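Local coordinates for endoglucanase, family GH5 (PDB 6GL0), which hydrolyses hemicellulose, probably including mixed-linked glucan, and is captured here with a bound cellotriose, at residues V60-H65 with H101-W106; E112-V117 with V167-Q172; M267-S272 with I300-G305. The protein carries 1 engineered substitution. All coordinates share one frame; numbering follows the deposited sequence.

Interaction 1 (V60-H65 with H101-W106); sequences VTWKFH and HHDETW. With GLC (alpha-D-glucopyranose), chain D; BGC (beta-D-glucopyranose), chain B.
Two partners grip Thr61 OG1. It accepts the backbone N-H of His102, with N and OG1 2.8 Å apart, and hydrogen-bonds in turn to the carbonyl oxygen of Asp26, so one hydroxyl joins three loops. The threonine is turned so that OG1 stands beside its own backbone N (chi1 -75°) and CG2 anti to it, which places the methyl against the carbonyl oxygen of His102. One residue earlier, His101 N donates to Val60 O over 2.8 Å in a more bent bond whose donor lies above the carbonyl plane.

Asp103 provides the third tie. Its OD2 takes the N-H of Trp62 on the syn lone pair, over 2.8 Å and almost straight (176°). The other oxygen, OD1, receives Trp106 NE1 at 2.9 Å, from above the carboxylate plane though within the plane of the indole. Together the two bonds help to hold the carboxylate's rotation, and the two donors would probably help to stabilise its negative charge. The edge of the Trp62 indole also lies near OD2, while its NE1 is hydrogen-bonded to Asn99 O.

The pair of histidines exemplifies how loop-to-loop bonding can present side chains to a ligand. His101 CD2 rests 3.4 Å above the His102 ring, over its centre, while the edges of both rings meet the sugar. His101 NE2 hydrogen-bonds to O3 of the bound glucose (GLC) at 3.0 Å, and His102 brings its CE1 edge to the same oxygen.

The two segments are loops following strands 55-58 and 95-99, adjacent strands of the eight-stranded barrel. Helices pack against the contact: Trp62 lies on Leu79 and Val82 of helix 76-90 and on Ile128 of helix 114-131, the latter also receiving Trp106 against Glu120 and Val124.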
loop_
_atom_site.group_PDB
_atom_site.type_symbol
_atom_site.label_atom_id
_atom_site.label_comp_id
_atom_site.label_asym_id
_atom_site.label_seq_id
_atom_site.Cartn_x
_atom_site.Cartn_y
_atom_site.Cartn_z
ATOM N N VAL A 60 -30.791 12.296 7.220
ATOM C CA VAL A 60 -32.228 12.547 7.062
ATOM C C VAL A 60 -32.959 11.260 6.841
ATOM O O VAL A 60 -32.638 10.487 5.956
ATOM C CB VAL A 60 -32.545 13.493 5.878
ATOM C CG1 VAL A 60 -34.047 13.780 5.785
ATOM C CG2 VAL A 60 -31.785 14.805 6.015
ATOM N N THR A 61 -33.981 11.054 7.645
ATOM C CA THR A 61 -34.877 9.925 7.493
ATOM C C THR A 61 -36.099 10.503 6.781
ATOM O O THR A 61 -36.700 11.459 7.251
ATOM C CB THR A 61 -35.255 9.316 8.830
ATOM O OG1 THR A 61 -34.148 8.574 9.326
ATOM C CG2 THR A 61 -36.408 8.386 8.679
ATOM N N TRP A 62 -36.419 9.926 5.633
ATOM C CA TRP A 62 -37.476 10.433 4.770
ATOM C C TRP A 62 -38.843 9.749 4.875
ATOM O O TRP A 62 -39.833 10.325 4.446
ATOM C CB TRP A 62 -37.007 10.413 3.317
ATOM C CG TRP A 62 -35.696 11.131 3.089
ATOM C CD1 TRP A 62 -34.461 10.615 3.241
ATOM C CD2 TRP A 62 -35.510 12.474 2.660
ATOM N NE1 TRP A 62 -33.516 11.534 2.939
ATOM C CE2 TRP A 62 -34.133 12.696 2.585
ATOM C CE3 TRP A 62 -36.377 13.523 2.351
ATOM C CZ2 TRP A 62 -33.600 13.911 2.221
ATOM C CZ3 TRP A 62 -35.847 14.719 1.968
ATOM C CH2 TRP A 62 -34.473 14.914 1.920
ATOM N N LYS A 63 -38.912 8.618 5.571
ATOM C CA LYS A 63 -40.106 7.785 5.608
ATOM C C LYS A 63 -41.402 8.494 5.979
ATOM O O LYS A 63 -42.371 8.362 5.290
ATOM C CB LYS A 63 -39.892 6.631 6.585
ATOM C CG LYS A 63 -41.055 5.672 6.682
ATOM C CD LYS A 63 -41.061 4.944 7.993
ATOM C CE LYS A 63 -42.212 3.960 8.074
ATOM N NZ LYS A 63 -43.507 4.676 8.195
ATOM N N PHE A 64 -41.397 9.297 7.027
ATOM C CA PHE A 64 -42.603 9.982 7.489
ATOM C C PHE A 64 -43.081 11.137 6.629
ATOM O O PHE A 64 -44.103 11.727 6.922
ATOM C CB PHE A 64 -42.424 10.441 8.928
ATOM C CG PHE A 64 -42.219 9.313 9.865
ATOM C CD1 PHE A 64 -43.294 8.638 10.371
ATOM C CD2 PHE A 64 -40.949 8.900 10.191
ATOM C CE1 PHE A 64 -43.111 7.571 11.208
ATOM C CE2 PHE A 64 -40.753 7.834 11.013
ATOM C CZ PHE A 64 -41.831 7.166 11.535
ATOM N N HIS A 65 -42.275 11.530 5.639
ATOM C CA HIS A 65 -42.582 12.626 4.745
ATOM C C HIS A 65 -42.652 12.254 3.258
ATOM O O HIS A 65 -42.577 13.118 2.409
ATOM C CB HIS A 65 -41.657 13.789 5.043
ATOM C CG HIS A 65 -41.615 14.115 6.491
ATOM N ND1 HIS A 65 -42.572 14.886 7.107
ATOM C CD2 HIS A 65 -40.803 13.666 7.475
ATOM C CE1 HIS A 65 -42.316 14.940 8.401
ATOM N NE2 HIS A 65 -41.248 14.208 8.650
ATOM N N HIS A 101 -31.355 7.982 5.560
ATOM C CA HIS A 101 -30.914 7.430 6.850
ATOM C C HIS A 101 -31.798 6.247 7.301
ATOM O O HIS A 101 -31.612 5.164 6.745
ATOM C CB HIS A 101 -30.758 8.507 7.925
ATOM C CG HIS A 101 -29.743 8.169 8.960
ATOM N ND1 HIS A 101 -28.389 8.393 8.774
ATOM C CD2 HIS A 101 -29.871 7.654 10.208
ATOM C CE1 HIS A 101 -27.729 8.008 9.855
ATOM N NE2 HIS A 101 -28.605 7.582 10.751
ATOM N N HIS A 102 -32.712 6.400 8.283
ATOM C CA HIS A 102 -33.395 5.230 8.880
ATOM C C HIS A 102 -34.638 4.859 8.059
ATOM O O HIS A 102 -35.754 4.832 8.595
ATOM C CB HIS A 102 -33.850 5.486 10.322
ATOM C CG HIS A 102 -32.758 5.652 11.301
ATOM N ND1 HIS A 102 -31.708 4.752 11.403
ATOM C CD2 HIS A 102 -32.575 6.576 12.275
ATOM C CE1 HIS A 102 -30.926 5.126 12.389
ATOM N NE2 HIS A 102 -31.438 6.229 12.950
ATOM N N ASP A 103 -34.413 4.519 6.796
ATOM C CA ASP A 103 -35.430 4.251 5.799
ATOM C C ASP A 103 -35.415 2.787 5.317
ATOM O O ASP A 103 -35.978 2.443 4.254
ATOM C CB ASP A 103 -35.232 5.216 4.618
ATOM C CG ASP A 103 -35.761 6.612 4.913
ATOM O OD1 ASP A 103 -36.984 6.723 5.126
ATOM O OD2 ASP A 103 -34.983 7.588 4.944
ATOM N N GLU A 104 -34.855 1.905 6.151
ATOM C CA GLU A 104 -34.712 0.493 5.789
ATOM C C GLU A 104 -36.057 -0.249 5.691
ATOM O O GLU A 104 -36.119 -1.288 5.040
ATOM C CB GLU A 104 -33.788 -0.244 6.765
ATOM C CG GLU A 104 -32.347 0.287 6.778
ATOM C CD GLU A 104 -32.115 1.480 7.698
ATOM O OE1 GLU A 104 -33.050 1.907 8.420
ATOM O OE2 GLU A 104 -30.971 1.978 7.718
ATOM N N THR A 105 -37.124 0.287 6.284
ATOM C CA THR A 105 -38.446 -0.364 6.173
ATOM C C THR A 105 -38.980 -0.430 4.730
ATOM O O THR A 105 -39.658 -1.359 4.396
ATOM C CB THR A 105 -39.485 0.228 7.133
ATOM O OG1 THR A 105 -39.544 1.654 6.995
ATOM C CG2 THR A 105 -39.092 -0.133 8.563
ATOM N N TRP A 106 -38.625 0.519 3.873
ATOM C CA TRP A 106 -39.006 0.434 2.475
ATOM C C TRP A 106 -37.814 0.194 1.564
ATOM O O TRP A 106 -37.968 0.247 0.344
ATOM C CB TRP A 106 -39.764 1.700 2.056
ATOM C CG TRP A 106 -39.024 3.006 2.259
ATOM C CD1 TRP A 106 -38.974 3.737 3.409
ATOM C CD2 TRP A 106 -38.281 3.749 1.289
ATOM N NE1 TRP A 106 -38.248 4.880 3.232
ATOM C CE2 TRP A 106 -37.811 4.919 1.930
ATOM C CE3 TRP A 106 -37.958 3.540 -0.049
ATOM C CZ2 TRP A 106 -37.010 5.863 1.284
ATOM C CZ3 TRP A 106 -37.172 4.500 -0.703
ATOM C CH2 TRP A 106 -36.704 5.644 -0.022
HETATM C C1 GLC D . -24.980 4.376 13.014
HETATM C C2 GLC D . -26.399 4.863 12.696
HETATM C C3 GLC D . -26.899 5.895 13.689
HETATM C C4 GLC D . -26.728 5.347 15.089
HETATM C C5 GLC D . -25.253 5.065 15.290
HETATM C C6 GLC D . -24.895 4.528 16.671
HETATM O O1 GLC D . -23.955 5.320 12.679
HETATM O O2 GLC D . -26.354 5.420 11.380
HETATM O O3 GLC D . -28.258 6.182 13.416
HETATM O O4 GLC D . -27.165 6.295 16.044
HETATM O O5 GLC D . -24.903 4.064 14.365
HETATM O O6 GLC D . -25.604 3.324 16.896
HETATM C C2 BGC B . -28.296 6.834 18.030
HETATM C C3 BGC B . -29.312 6.328 19.036
HETATM C C4 BGC B . -30.607 5.906 18.372
HETATM C C5 BGC B . -30.270 4.962 17.242
HETATM C C6 BGC B . -31.487 4.624 16.407
HETATM C C1 BGC B . -28.063 5.755 16.994
HETATM O O2 BGC B . -27.089 7.129 18.692
HETATM O O3 BGC B . -29.504 7.322 20.015
HETATM O O4 BGC B . -31.415 5.197 19.310
HETATM O O5 BGC B . -29.273 5.450 16.376
HETATM O O6 BGC B . -31.258 3.411 15.694
#

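Interaction 2 (E112-V117 with V167-Q172); sequences EKADEV and VNQYHQ
Gln169 makes the first, peripheral touch of this helix pair, its OE1 lying 4.3 Å from Ala114 CB; the same oxygen is hydrogen-bonded to Lys118 NZ, one residue beyond segment 112-117. Tyr170 follows and carries nearly the whole contact. Its CG stands beside the backbone N and anti to the carbonyl carbon (chi1 -63°), a setting that carries the phenol to the facing helix. There Val117 comes over one ring face: its CG1 sits 3.5 Å from the ring centroid and only 15° off the normal, a close CH-pi contact. The other methyl, CG2, lies 3.6 Å from Tyr170 OH. Ala114 meets the ring at its edge, its CA 3.4 Å from the same hydroxyl. That oxygen is buried among carbons, yet it hydrogen-bonds to the carbonyl oxygen of Leu108, in the loop before helix 114-131. An alanine in place of Tyr170 is likely to open a gap against Val117 CG1 and leave Leu108 O without this partner.

As an example of helices packed mainly through one aromatic side chain, the contact joins helices 114-131 and 161-180, which follow the neighbouring barrel strands 95-99 and 139-142; Ile107 of that same loop and Leu121 of the first helix also touch the tyrosine.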
loop_
_atom_site.group_PDB
_atom_site.type_symbol
_atom_site.label_atom_id
_atom_site.label_comp_id
_atom_site.label_asym_id
_atom_site.label_seq_id
_atom_site.Cartn_x
_atom_site.Cartn_y
_atom_site.Cartn_z
ATOM N N GLU A 112 -36.797 -10.350 -4.153
ATOM C CA GLU A 112 -38.246 -10.278 -4.130
ATOM C C GLU A 112 -38.745 -8.841 -4.121
ATOM O O GLU A 112 -39.689 -8.505 -4.793
ATOM C CB GLU A 112 -38.749 -10.997 -2.877
ATOM C CG GLU A 112 -40.251 -11.201 -2.825
ATOM C CD GLU A 112 -40.865 -11.025 -1.431
ATOM O OE1 GLU A 112 -40.456 -11.732 -0.475
ATOM O OE2 GLU A 112 -41.791 -10.185 -1.296
ATOM N N LYS A 113 -38.094 -7.994 -3.343
ATOM C CA LYS A 113 -38.490 -6.598 -3.229
ATOM C C LYS A 113 -37.760 -5.640 -4.147
ATOM O O LYS A 113 -38.160 -4.501 -4.269
ATOM C CB LYS A 113 -38.312 -6.131 -1.785
ATOM C CG LYS A 113 -39.089 -6.937 -0.761
ATOM C CD LYS A 113 -40.575 -6.713 -0.900
ATOM C CE LYS A 113 -40.950 -5.327 -0.418
ATOM N NZ LYS A 113 -42.213 -5.411 0.354
ATOM N N ALA A 114 -36.733 -6.111 -4.834
ATOM C CA ALA A 114 -35.837 -5.216 -5.610
ATOM C C ALA A 114 -36.523 -4.261 -6.580
ATOM O O ALA A 114 -36.146 -3.098 -6.668
ATOM C CB ALA A 114 -34.762 -6.021 -6.335
ATOM N N ASP A 115 -37.518 -4.728 -7.309
ATOM C CA ASP A 115 -38.149 -3.879 -8.343
ATOM C C ASP A 115 -39.000 -2.764 -7.715
ATOM O O ASP A 115 -38.967 -1.614 -8.191
ATOM C CB ASP A 115 -39.018 -4.721 -9.296
ATOM C CG ASP A 115 -38.220 -5.734 -10.111
ATOM O OD1 ASP A 115 -37.124 -5.394 -10.629
ATOM O OD2 ASP A 115 -38.727 -6.866 -10.253
ATOM N N GLU A 116 -39.738 -3.106 -6.645
ATOM C CA GLU A 116 -40.536 -2.121 -5.904
ATOM C C GLU A 116 -39.632 -1.047 -5.250
ATOM O O GLU A 116 -39.915 0.159 -5.348
ATOM C CB GLU A 116 -41.409 -2.823 -4.839
ATOM C CG GLU A 116 -42.447 -1.897 -4.180
ATOM C CD GLU A 116 -43.168 -2.520 -2.987
ATOM O OE1 GLU A 116 -42.879 -3.682 -2.606
ATOM O OE2 GLU A 116 -44.013 -1.815 -2.400
ATOM N N VAL A 117 -38.553 -1.515 -4.603
ATOM C CA VAL A 117 -37.565 -0.644 -3.932
ATOM C C VAL A 117 -36.840 0.252 -4.922
ATOM O O VAL A 117 -36.778 1.457 -4.713
ATOM C CB VAL A 117 -36.539 -1.452 -3.125
ATOM C CG1 VAL A 117 -35.457 -0.553 -2.541
ATOM C CG2 VAL A 117 -37.226 -2.215 -2.005
ATOM N N VAL A 167 -28.185 -4.405 -2.472
ATOM C CA VAL A 167 -27.645 -3.106 -2.067
ATOM C C VAL A 167 -26.839 -2.443 -3.190
ATOM O O VAL A 167 -27.018 -1.250 -3.432
ATOM C CB VAL A 167 -26.842 -3.194 -0.746
ATOM C CG1 VAL A 167 -26.091 -1.911 -0.466
ATOM C CG2 VAL A 167 -27.786 -3.472 0.391
ATOM N N ASN A 168 -25.992 -3.194 -3.879
ATOM C CA ASN A 168 -25.284 -2.629 -5.050
ATOM C C ASN A 168 -26.265 -2.118 -6.112
ATOM O O ASN A 168 -26.056 -1.055 -6.699
ATOM C CB ASN A 168 -24.328 -3.647 -5.699
ATOM C CG ASN A 168 -23.004 -3.798 -4.939
ATOM O OD1 ASN A 168 -22.430 -2.821 -4.428
ATOM N ND2 ASN A 168 -22.518 -5.028 -4.878
ATOM N N GLN A 169 -27.346 -2.868 -6.340
ATOM C CA GLN A 169 -28.374 -2.427 -7.303
ATOM C C GLN A 169 -29.071 -1.153 -6.834
ATOM O O GLN A 169 -29.355 -0.269 -7.633
ATOM C CB GLN A 169 -29.391 -3.515 -7.558
ATOM C CG GLN A 169 -28.845 -4.734 -8.296
ATOM C CD GLN A 169 -29.825 -5.900 -8.321
ATOM O OE1 GLN A 169 -31.028 -5.710 -8.543
ATOM N NE2 GLN A 169 -29.320 -7.116 -8.078
ATOM N N TYR A 170 -29.333 -1.057 -5.537
ATOM C CA TYR A 170 -29.989 0.141 -4.996
ATOM C C TYR A 170 -29.121 1.375 -5.150
ATOM O O TYR A 170 -29.606 2.464 -5.489
ATOM C CB TYR A 170 -30.398 -0.087 -3.534
ATOM C CG TYR A 170 -31.426 -1.185 -3.307
ATOM C CD1 TYR A 170 -32.136 -1.760 -4.365
ATOM C CD2 TYR A 170 -31.695 -1.672 -2.011
ATOM C CE1 TYR A 170 -33.070 -2.776 -4.154
ATOM C CE2 TYR A 170 -32.632 -2.686 -1.795
ATOM C CZ TYR A 170 -33.323 -3.229 -2.883
ATOM O OH TYR A 170 -34.284 -4.245 -2.744
ATOM N N HIS A 171 -27.821 1.208 -4.898
ATOM C CA HIS A 171 -26.865 2.290 -5.120
ATOM C C HIS A 171 -26.825 2.680 -6.604
ATOM O O HIS A 171 -26.802 3.850 -6.930
ATOM C CB HIS A 171 -25.461 1.879 -4.612
ATOM C CG HIS A 171 -25.275 2.056 -3.141
ATOM N ND1 HIS A 171 -25.538 3.255 -2.488
ATOM C CD2 HIS A 171 -24.777 1.212 -2.202
ATOM C CE1 HIS A 171 -25.275 3.106 -1.202
ATOM N NE2 HIS A 171 -24.808 1.883 -0.997
ATOM N N GLN A 172 -26.809 1.671 -7.464
ATOM C CA GLN A 172 -26.869 1.857 -8.939
ATOM C C GLN A 172 -28.023 2.788 -9.346
ATOM O O GLN A 172 -27.819 3.822 -9.982
ATOM C CB GLN A 172 -26.993 0.490 -9.677
ATOM C CG GLN A 172 -26.956 0.574 -11.203
ATOM C CD GLN A 172 -25.578 0.916 -11.738
ATOM O OE1 GLN A 172 -24.613 0.203 -11.482
ATOM N NE2 GLN A 172 -25.480 2.017 -12.464
#

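Interaction 3 (M267-S272 with I300-G305); sequences MGSWGS and IWWDNG. Engineered in segment 267-272: Ser269 (natural residue Glu). With GLC (alpha-D-glucopyranose), chain D; BGC (beta-D-glucopyranose), chain B.
Gly271 adopts backbone angles (phi 146°, psi -172°) that essentially demand glycine, with its CA lying over the six-membered ring of Trp301, 3.9 Å from the centroid. A side chain here would run into Trp301 CE3 as well as its own preceding carbonyl. Next door, Trp301 turns its edge to the face of Trp270 in a T-shaped stack: the six-membered rings have centroids 5.2 Å apart and planes nearly perpendicular. With its CG wedged between backbone N and carbonyl carbon (chi1 66°), the Trp270 indole is folded back over the neighbouring strand, where Tyr288 stacks on it.

The backbones meet as neighbouring parallel strands at the close of a TIM barrel, strands 265-270 and 298-301 being linked through helix 278-294 in a right-handed beta-alpha-beta crossover. Ile300 N donates to Met267 O at 2.9 Å and Trp302 N to Trp270 O at 2.8 Å, both nearly along the C=O axis.

On the side facing the barrel mouth, the segments illustrate how strand ends shape a sugar-binding cleft. Trp302 offers one ring face to the glucose (GLC), whose C3 lies 3.6 Å above the plane, offset toward the rim. From its edge the NE1-H reaches O2 of the adjoining sugar (BGC) at 3.0 Å. Asn304 ND2 donates to O3 of BGC at 2.9 Å, more weakly to O2, and is also hydrogen-bonded to Glu309; its OD1 is held by the backbone N atoms of Asn306 and Phe310. Ser269, an engineered replacement for glutamate, brings OG to within 3.5 Å of GLC O1. The position of the natural glutamate, at the end of the seventh strand, is consistent with its being the nucleophile, as in other GH5 enzymes.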
loop_
_atom_site.group_PDB
_atom_site.type_symbol
_atom_site.label_atom_id
_atom_site.label_comp_id
_atom_site.label_asym_id
_atom_site.label_seq_id
_atom_site.Cartn_x
_atom_site.Cartn_y
_atom_site.Cartn_z
ATOM N N MET A 267 -15.114 8.293 6.482
ATOM C CA MET A 267 -15.612 7.531 7.632
ATOM C C MET A 267 -16.766 8.327 8.222
ATOM O O MET A 267 -16.588 9.159 9.119
ATOM C CB MET A 267 -14.494 7.335 8.640
ATOM C CG MET A 267 -14.854 6.395 9.786
ATOM S SD MET A 267 -14.853 4.701 9.254
ATOM C CE MET A 267 -13.075 4.439 9.256
ATOM N N GLY A 268 -17.945 8.143 7.648
ATOM C CA GLY A 268 -19.054 9.076 7.896
ATOM C C GLY A 268 -19.688 8.941 9.275
ATOM O O GLY A 268 -20.534 9.756 9.643
ATOM N N SER A 269 -19.299 7.905 10.028
ATOM C CA SER A 269 -19.709 7.739 11.406
ATOM C C SER A 269 -18.743 6.857 12.126
ATOM O O SER A 269 -18.315 5.831 11.582
ATOM C CB SER A 269 -21.087 7.075 11.503
ATOM O OG SER A 269 -22.084 8.019 11.377
ATOM N N TRP A 270 -18.416 7.293 13.340
ATOM C CA TRP A 270 -17.561 6.582 14.284
ATOM C C TRP A 270 -17.744 7.381 15.579
ATOM O O TRP A 270 -18.310 8.482 15.566
ATOM C CB TRP A 270 -16.072 6.572 13.832
ATOM C CG TRP A 270 -15.458 7.887 13.837
ATOM C CD1 TRP A 270 -15.646 8.883 12.904
ATOM C CD2 TRP A 270 -14.617 8.441 14.840
ATOM N NE1 TRP A 270 -14.968 10.001 13.279
ATOM C CE2 TRP A 270 -14.330 9.762 14.463
ATOM C CE3 TRP A 270 -14.070 7.943 16.032
ATOM C CZ2 TRP A 270 -13.502 10.591 15.215
ATOM C CZ3 TRP A 270 -13.270 8.758 16.785
ATOM C CH2 TRP A 270 -12.976 10.078 16.373
ATOM N N GLY A 271 -17.228 6.839 16.661
ATOM C CA GLY A 271 -17.152 7.511 17.953
ATOM C C GLY A 271 -17.322 6.490 19.042
ATOM O O GLY A 271 -17.352 5.307 18.752
ATOM N N SER A 272 -17.445 6.948 20.277
ATOM C CA SER A 272 -17.669 6.096 21.426
ATOM C C SER A 272 -18.748 6.667 22.326
ATOM O O SER A 272 -18.799 7.855 22.551
ATOM C CB SER A 272 -16.382 5.918 22.255
ATOM O OG SER A 272 -15.872 7.176 22.715
ATOM N N ILE A 300 -15.804 11.536 10.578
ATOM C CA ILE A 300 -17.007 12.317 10.994
ATOM C C ILE A 300 -17.628 11.717 12.263
ATOM O O ILE A 300 -18.211 10.633 12.222
ATOM C CB ILE A 300 -18.064 12.385 9.877
ATOM C CG1 ILE A 300 -17.430 12.805 8.554
ATOM C CG2 ILE A 300 -19.145 13.375 10.234
ATOM C CD1 ILE A 300 -18.407 12.977 7.416
ATOM N N TRP A 301 -17.442 12.409 13.401
ATOM C CA TRP A 301 -17.908 11.969 14.726
ATOM C C TRP A 301 -19.448 11.868 14.766
ATOM O O TRP A 301 -20.144 12.748 14.241
ATOM C CB TRP A 301 -17.412 12.907 15.807
ATOM C CG TRP A 301 -17.903 12.602 17.247
ATOM C CD1 TRP A 301 -19.081 13.024 17.808
ATOM C CD2 TRP A 301 -17.268 11.787 18.235
ATOM N NE1 TRP A 301 -19.210 12.511 19.079
ATOM C CE2 TRP A 301 -18.111 11.758 19.366
ATOM C CE3 TRP A 301 -16.068 11.048 18.272
ATOM C CZ2 TRP A 301 -17.780 11.063 20.535
ATOM C CZ3 TRP A 301 -15.729 10.372 19.436
ATOM C CH2 TRP A 301 -16.580 10.378 20.547
ATOM N N TRP A 302 -19.971 10.767 15.317
ATOM C CA TRP A 302 -21.396 10.588 15.507
ATOM C C TRP A 302 -21.804 11.240 16.820
ATOM O O TRP A 302 -21.277 10.888 17.893
ATOM C CB TRP A 302 -21.769 9.098 15.541
ATOM C CG TRP A 302 -23.233 8.923 15.817
ATOM C CD1 TRP A 302 -23.794 8.487 16.963
ATOM C CD2 TRP A 302 -24.288 9.261 14.941
ATOM N NE1 TRP A 302 -25.161 8.539 16.845
ATOM C CE2 TRP A 302 -25.486 9.011 15.609
ATOM C CE3 TRP A 302 -24.334 9.795 13.664
ATOM C CZ2 TRP A 302 -26.732 9.228 15.022
ATOM C CZ3 TRP A 302 -25.569 10.051 13.099
ATOM C CH2 TRP A 302 -26.743 9.751 13.758
ATOM N N ASP A 303 -22.704 12.225 16.731
ATOM C CA ASP A 303 -23.201 12.964 17.883
ATOM C C ASP A 303 -24.719 12.863 17.879
ATOM O O ASP A 303 -25.403 13.353 16.946
ATOM C CB ASP A 303 -22.732 14.398 17.796
ATOM C CG ASP A 303 -23.053 15.221 19.038
ATOM O OD1 ASP A 303 -24.228 15.188 19.499
ATOM O OD2 ASP A 303 -22.138 15.946 19.545
ATOM N N ASN A 304 -25.275 12.240 18.910
ATOM C CA ASN A 304 -26.747 12.080 18.957
ATOM C C ASN A 304 -27.423 13.070 19.881
ATOM O O ASN A 304 -28.598 12.948 20.190
ATOM C CB ASN A 304 -27.135 10.632 19.281
ATOM C CG ASN A 304 -26.855 10.237 20.721
ATOM O OD1 ASN A 304 -26.111 10.939 21.479
ATOM N ND2 ASN A 304 -27.513 9.138 21.144
ATOM N N GLY A 305 -26.651 14.047 20.333
ATOM C CA GLY A 305 -27.150 15.119 21.214
ATOM C C GLY A 305 -27.401 14.741 22.653
ATOM O O GLY A 305 -27.851 15.584 23.416
HETATM C C1 GLC D . -24.980 4.376 13.014
HETATM C C2 GLC D . -26.399 4.863 12.696
HETATM C C3 GLC D . -26.899 5.895 13.689
HETATM C C4 GLC D . -26.728 5.347 15.089
HETATM C C5 GLC D . -25.253 5.065 15.290
HETATM C C6 GLC D . -24.895 4.528 16.671
HETATM O O1 GLC D . -23.955 5.320 12.679
HETATM O O2 GLC D . -26.354 5.420 11.380
HETATM O O3 GLC D . -28.258 6.182 13.416
HETATM O O4 GLC D . -27.165 6.295 16.044
HETATM O O5 GLC D . -24.903 4.064 14.365
HETATM O O6 GLC D . -25.604 3.324 16.896
HETATM C C2 BGC B . -28.296 6.834 18.030
HETATM C C3 BGC B . -29.312 6.328 19.036
HETATM C C4 BGC B . -30.607 5.906 18.372
HETATM C C5 BGC B . -30.270 4.962 17.242
HETATM C C6 BGC B . -31.487 4.624 16.407
HETATM C C1 BGC B . -28.063 5.755 16.994
HETATM O O2 BGC B . -27.089 7.129 18.692
HETATM O O3 BGC B . -29.504 7.322 20.015
HETATM O O4 BGC B . -31.415 5.197 19.310
HETATM O O5 BGC B . -29.273 5.450 16.376
HETATM O O6 BGC B . -31.258 3.411 15.694
#

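How the interactions relate
Read from the N terminus, the three contacts close their loops in series, with none nesting in or crossing another. Interaction 1 ties the loops after the second and third barrel strands, enclosing helix 76-90. Interaction 2 opens shortly afterwards and moves to the outer layer, joining helices 114-131 and 161-180 and closing a loop that contains strand 139-142. Interaction 3 comes last, binding the seventh strand to the eighth and closing the loop that holds helix 278-294. The first two abut where Trp106 O meets Val117 CG2. Interactions 1 and 3 meet at the sugar site, both touching GLC and BGC, where His101 packs on Trp302. Interaction 2 stays clear of interaction 3, about 13 Å between nearest atoms.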